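Succinylglutamatedesuccinylase/aspartoacylase (Rhodobacter sphaeroides 2.4.1, PDB 3CDX) is a metal-dependent hydrolase of the succinylglutamate desuccinylase/aspartoacylase family that probably cleaves carbon-nitrogen bonds in linear amides. Local coordinates at the interface of chains A and B. Sequence-based numbering; all coordinates share one arbitrary frame. Chains: chain A/B, Succinylglutamatedesuccinylase/aspartoacylase.

Contact 1: the interface of chains A and B. Residues chain A 26, 44, 94, 97, 100; chain B 300-301.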
# COMPACT_ATOMS: atom_id res chain seq x y z
N TYR A 26 -14.30 -6.09 -28.72
CA TYR A 26 -14.12 -5.92 -27.27
C TYR A 26 -15.40 -5.43 -26.70
O TYR A 26 -16.09 -4.61 -27.33
CB TYR A 26 -13.06 -4.85 -27.00
CG TYR A 26 -11.76 -5.19 -27.64
CD1 TYR A 26 -10.90 -6.10 -27.03
CD2 TYR A 26 -11.38 -4.62 -28.86
CE1 TYR A 26 -9.71 -6.44 -27.61
CE2 TYR A 26 -10.17 -4.99 -29.46
CZ TYR A 26 -9.35 -5.90 -28.80
OH TYR A 26 -8.17 -6.28 -29.32
N PRO A 44 -11.74 -8.75 -24.65
CA PRO A 44 -11.89 -9.44 -25.95
C PRO A 44 -13.07 -10.45 -26.06
O PRO A 44 -13.25 -11.29 -25.18
CB PRO A 44 -10.53 -10.14 -26.16
CG PRO A 44 -9.83 -10.10 -24.83
CD PRO A 44 -10.40 -8.97 -24.04
N ALA A 94 -10.32 -14.00 -21.99
CA ALA A 94 -9.65 -13.19 -20.98
C ALA A 94 -10.65 -12.26 -20.30
O ALA A 94 -10.68 -11.09 -20.56
CB ALA A 94 -8.50 -12.41 -21.63
N MET A 97 -9.82 -8.84 -17.22
CA MET A 97 -8.61 -8.19 -17.75
C MET A 97 -7.71 -7.51 -16.71
O MET A 97 -6.49 -7.69 -16.74
CB MET A 97 -8.96 -7.20 -18.86
CG MET A 97 -9.00 -7.88 -20.27
SD MET A 97 -7.43 -8.71 -20.76
CE MET A 97 -6.17 -7.56 -20.50
N ILE A 100 -5.87 -10.18 -14.90
CA ILE A 100 -4.96 -10.79 -15.87
C ILE A 100 -3.66 -9.96 -15.92
O ILE A 100 -2.54 -10.50 -15.82
CB ILE A 100 -5.66 -10.90 -17.25
CG1 ILE A 100 -6.70 -12.02 -17.19
CG2 ILE A 100 -4.64 -11.17 -18.41
CD1 ILE A 100 -7.53 -12.17 -18.47
N VAL B 300 -3.14 -11.85 -24.93
CA VAL B 300 -4.55 -12.14 -24.67
C VAL B 300 -5.43 -10.90 -24.59
O VAL B 300 -6.66 -11.01 -24.66
CB VAL B 300 -4.78 -13.12 -23.51
CG1 VAL B 300 -4.02 -14.39 -23.78
CG2 VAL B 300 -4.44 -12.48 -22.11
N GLU B 301 -4.79 -9.74 -24.48
CA GLU B 301 -5.44 -8.46 -24.44
C GLU B 301 -6.00 -8.05 -25.81
O GLU B 301 -6.90 -7.22 -25.88
CB GLU B 301 -4.46 -7.38 -23.91
CG GLU B 301 -3.22 -7.19 -24.76
CD GLU B 301 -2.05 -8.04 -24.30
OE1 GLU B 301 -0.90 -7.64 -24.62
OE2 GLU B 301 -2.25 -9.07 -23.60
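With CG1 anti to the carbonyl carbon (chi1 -56°), B:Val300 has its other methyl, CG2, between the backbone N and the carbonyl carbon, turned towards A:Ile100 and A:Ala94, while A:Met97, bent at chi2 and chi3 (-57° and -51°), curls its methyl end round to B:Glu301. Here a loop of chain B packs on helix 97-102 and strands 21-30 and 40-50 of chain A, two copies of a hydrolase of the succinylglutamate desuccinylase/aspartoacylase (M14-like) family. The B:Val300 CG2 and A:Ile100 CG2 methyls meet at 3.9 Å, their side chains crossing obliquely. A:Ala94 CB meets the same methyl from another direction, 4.1 Å from B:Val300 CG2. A:Met97 CE touches B:Glu301 CB at 3.8 Å, the two side chains crossing at about a right angle; the glutamate takes part through CB, its aliphatic stem. Its CG then leads the bent chain and carboxylate away from the thioether. The backbone carbonyls of the loop also press on chain A. B:Val300 O is 3.3 Å from CG of the A:Pro44 ring, and B:Glu301 O is 3.4 Å from A:Tyr26 CE1, tilted from the ring plane and well off the ring centre.

Contact 2: the interface of chains A and B. Residues chain A 67, 70-71, 74, 100, 221; chain B 277, 300, 326.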
# COMPACT_ATOMS: atom_id res chain seq x y z
N TYR A 67 -4.11 -19.56 -16.51
CA TYR A 67 -3.62 -19.28 -17.88
C TYR A 67 -4.15 -20.17 -18.99
O TYR A 67 -4.30 -19.71 -20.14
CB TYR A 67 -2.09 -19.39 -17.93
CG TYR A 67 -1.40 -18.65 -16.81
CD1 TYR A 67 -1.58 -17.25 -16.64
CD2 TYR A 67 -0.55 -19.33 -15.93
CE1 TYR A 67 -0.92 -16.58 -15.59
CE2 TYR A 67 0.08 -18.69 -14.87
CZ TYR A 67 -0.08 -17.32 -14.71
OH TYR A 67 0.57 -16.75 -13.62
N GLN A 70 -7.03 -18.97 -21.06
CA GLN A 70 -6.67 -17.77 -21.84
C GLN A 70 -5.93 -18.15 -23.14
O GLN A 70 -6.19 -17.56 -24.16
CB GLN A 70 -5.75 -16.85 -21.01
CG GLN A 70 -6.39 -16.31 -19.69
CD GLN A 70 -5.40 -15.46 -18.93
OE1 GLN A 70 -4.68 -14.66 -19.55
NE2 GLN A 70 -5.31 -15.64 -17.58
N ILE A 71 -4.98 -19.10 -23.05
CA ILE A 71 -4.25 -19.61 -24.22
C ILE A 71 -5.14 -20.42 -25.17
O ILE A 71 -5.21 -20.11 -26.37
CB ILE A 71 -3.06 -20.47 -23.79
CG1 ILE A 71 -1.98 -19.61 -23.08
CG2 ILE A 71 -2.47 -21.18 -25.01
CD1 ILE A 71 -0.97 -20.46 -22.25
N SER A 74 -8.08 -18.04 -26.79
CA SER A 74 -7.63 -16.99 -27.69
C SER A 74 -7.04 -17.57 -28.96
O SER A 74 -7.19 -17.00 -30.06
CB SER A 74 -6.64 -16.03 -27.01
OG SER A 74 -5.39 -16.63 -26.80
N ILE A 100 -5.87 -10.18 -14.90
CA ILE A 100 -4.96 -10.79 -15.87
C ILE A 100 -3.66 -9.96 -15.92
O ILE A 100 -2.54 -10.50 -15.82
CB ILE A 100 -5.66 -10.90 -17.25
CG1 ILE A 100 -6.70 -12.02 -17.19
CG2 ILE A 100 -4.64 -11.17 -18.41
CD1 ILE A 100 -7.53 -12.17 -18.47
N VAL A 221 2.56 -22.16 -16.31
CA VAL A 221 1.83 -22.68 -17.45
C VAL A 221 2.13 -24.19 -17.58
O VAL A 221 3.31 -24.60 -17.67
CB VAL A 221 2.20 -21.95 -18.76
CG1 VAL A 221 1.49 -22.60 -19.97
CG2 VAL A 221 1.79 -20.47 -18.72
N LEU B 277 1.84 -13.43 -22.05
CA LEU B 277 1.59 -14.71 -21.45
C LEU B 277 2.49 -15.74 -22.12
O LEU B 277 2.25 -16.11 -23.26
CB LEU B 277 0.10 -15.07 -21.60
CG LEU B 277 -0.40 -16.46 -21.14
CD1 LEU B 277 0.33 -16.97 -19.94
CD2 LEU B 277 -1.93 -16.49 -20.91
N VAL B 300 -3.14 -11.85 -24.93
CA VAL B 300 -4.55 -12.14 -24.67
C VAL B 300 -5.43 -10.90 -24.59
O VAL B 300 -6.66 -11.01 -24.66
CB VAL B 300 -4.78 -13.12 -23.51
CG1 VAL B 300 -4.02 -14.39 -23.78
CG2 VAL B 300 -4.44 -12.48 -22.11
N ARG B 326 2.51 -15.07 -16.80
CA ARG B 326 2.61 -13.72 -17.32
C ARG B 326 4.00 -13.18 -17.01
O ARG B 326 4.35 -12.91 -15.83
CB ARG B 326 1.54 -12.80 -16.74
CG ARG B 326 1.58 -11.39 -17.35
CD ARG B 326 0.42 -10.58 -16.88
NE ARG B 326 0.58 -9.14 -17.11
CZ ARG B 326 0.31 -8.52 -18.27
NH1 ARG B 326 -0.11 -9.23 -19.32
NH2 ARG B 326 0.47 -7.20 -18.38
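Extended at B:Leu277 (phi -105°, psi 108°), strand 276-280 of chain B packs its side chain against the start of helix 68-79 of chain A, whose turns line up A:Gln70, A:Ile71 and A:Ser74. CG of B:Leu277 stands anti to the backbone N (chi1 175°), and its methyls part to two sides. CD1 lies on one face side of the A:Tyr67 ring, beyond its CG-CD1 rim, 3.8 Å from the ring carbon CD1, and also meets A:Val221 CG2 at 4.0 Å. CD2 packs on A:Ile71 CG1 at 3.8 Å and on the stem of A:Gln70. Beyond CG the glutamine runs out extended, bringing its amide oxygen OE1 to 3.4 Å from B:Val300 CG2, the side chains at about a right angle. The other valine methyl, CG1, faces A:Ser74 OG at 4.0 Å. That hydroxyl is turned back to A:Gln70 O, a 2.9 Å hydrogen bond in the carbonyl plane within its own helix. The backbone N of B:Arg326 is on the same side of the tyrosine as the leucine methyl, by the CE1-CZ rim, 3.9 Å from A:Tyr67 CE1. Since A:Tyr67 directly follows metal ligand A:Glu66, this largely apolar packing may help steady the metal-site loop while joining the chains.

Contact 3: the interface of chains A and B. Residues chain A 24-26, 44-45; chain B 301-303.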
# COMPACT_ATOMS: atom_id res chain seq x y z
N ALA A 24 -14.82 -10.13 -34.21
CA ALA A 24 -13.79 -10.15 -33.18
C ALA A 24 -13.66 -8.72 -32.70
O ALA A 24 -13.27 -7.86 -33.48
CB ALA A 24 -12.46 -10.62 -33.77
N GLY A 25 -13.98 -8.48 -31.43
CA GLY A 25 -13.92 -7.13 -30.87
C GLY A 25 -13.78 -7.13 -29.36
O GLY A 25 -13.20 -8.04 -28.79
N TYR A 26 -14.30 -6.09 -28.72
CA TYR A 26 -14.12 -5.92 -27.27
C TYR A 26 -15.40 -5.43 -26.70
O TYR A 26 -16.09 -4.61 -27.33
CB TYR A 26 -13.06 -4.85 -27.00
CG TYR A 26 -11.76 -5.19 -27.64
CD1 TYR A 26 -10.90 -6.10 -27.03
CD2 TYR A 26 -11.38 -4.62 -28.86
CE1 TYR A 26 -9.71 -6.44 -27.61
CE2 TYR A 26 -10.17 -4.99 -29.46
CZ TYR A 26 -9.35 -5.90 -28.80
OH TYR A 26 -8.17 -6.28 -29.32
N PRO A 44 -11.74 -8.75 -24.65
CA PRO A 44 -11.89 -9.44 -25.95
C PRO A 44 -13.07 -10.45 -26.06
O PRO A 44 -13.25 -11.29 -25.18
CB PRO A 44 -10.53 -10.14 -26.16
CG PRO A 44 -9.83 -10.10 -24.83
CD PRO A 44 -10.40 -8.97 -24.04
N ILE A 45 -13.84 -10.31 -27.14
CA ILE A 45 -14.96 -11.22 -27.48
C ILE A 45 -14.94 -11.48 -29.00
O ILE A 45 -14.91 -10.53 -29.80
CB ILE A 45 -16.37 -10.60 -27.21
CG1 ILE A 45 -16.58 -10.22 -25.76
CG2 ILE A 45 -17.51 -11.58 -27.66
CD1 ILE A 45 -17.87 -9.39 -25.54
N GLU B 301 -4.79 -9.74 -24.48
CA GLU B 301 -5.44 -8.46 -24.44
C GLU B 301 -6.00 -8.05 -25.81
O GLU B 301 -6.90 -7.22 -25.88
CB GLU B 301 -4.46 -7.38 -23.91
CG GLU B 301 -3.22 -7.19 -24.76
CD GLU B 301 -2.05 -8.04 -24.30
OE1 GLU B 301 -0.90 -7.64 -24.62
OE2 GLU B 301 -2.25 -9.07 -23.60
N ASP B 302 -5.48 -8.69 -26.86
CA ASP B 302 -5.87 -8.42 -28.26
C ASP B 302 -6.72 -9.53 -28.84
O ASP B 302 -6.45 -10.69 -28.61
CB ASP B 302 -4.63 -8.32 -29.15
CG ASP B 302 -3.83 -7.07 -28.91
OD1 ASP B 302 -4.25 -6.22 -28.10
OD2 ASP B 302 -2.77 -6.93 -29.53
N VAL B 303 -7.74 -9.16 -29.60
CA VAL B 303 -8.34 -10.09 -30.55
C VAL B 303 -7.36 -10.20 -31.74
O VAL B 303 -6.52 -9.31 -31.94
CB VAL B 303 -9.80 -9.68 -30.98
CG1 VAL B 303 -10.77 -9.74 -29.79
CG2 VAL B 303 -9.88 -8.31 -31.70
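B:Val303 wedges between A:Tyr26, A:Pro44 and A:Ala24, at the meeting of strands 21-30 and 40-50, and here the packing is tight: chain A hides 83 Å² of the valine. Its CG1 lies anti to the carbonyl carbon (chi1 -65°) and meets A:Pro44 CB at 3.7 Å. CG2 sits above the outer rim of the A:Tyr26 ring near its phenol end, 3.8 Å from CZ, the valine and tyrosine side chains approaching from opposite directions. A:Ala24 closes a further side with its CB 4.0 Å from B:Val303 CB. The loose side is the rest of the loop: B:Asp302 loses merely 5 Å² to chain A in this patch, and its carboxylate OD1 comes no nearer than 4.1 Å to A:Tyr26 OH. Towards these two strands B:Glu301 presents its main chain, its side chain leading away from them. The phenol bond probably helps to hold the loop against the strands. This polar link comes from the amide of B:Val303, whose N-H reaches A:Tyr26 OH from the same face side of the ring as CG2, N to OH 2.9 Å and 160° at the hydrogen.

Contact 1 is the middle of the patch, its C-alpha centre about 7 Å from that of contact 3 and 9 Å from that of contact 2, whereas contacts 2 and 3 lie about 13 Å apart. A:Ile100 and B:Val300 belong to both contact 1 and contact 2; A:Tyr26, A:Pro44 and B:Glu301 belong to both contact 1 and contact 3. Residues 300-303 of chain B form one loop that passes from the helices of chain A to its strands, with B:Leu277 and B:Arg326 adding to the helix end. Two-fold symmetry repeats the arrangement with the chains exchanged, consistent with a dimer unit within the six-copy deposited assembly, though the structure alone does not prove it.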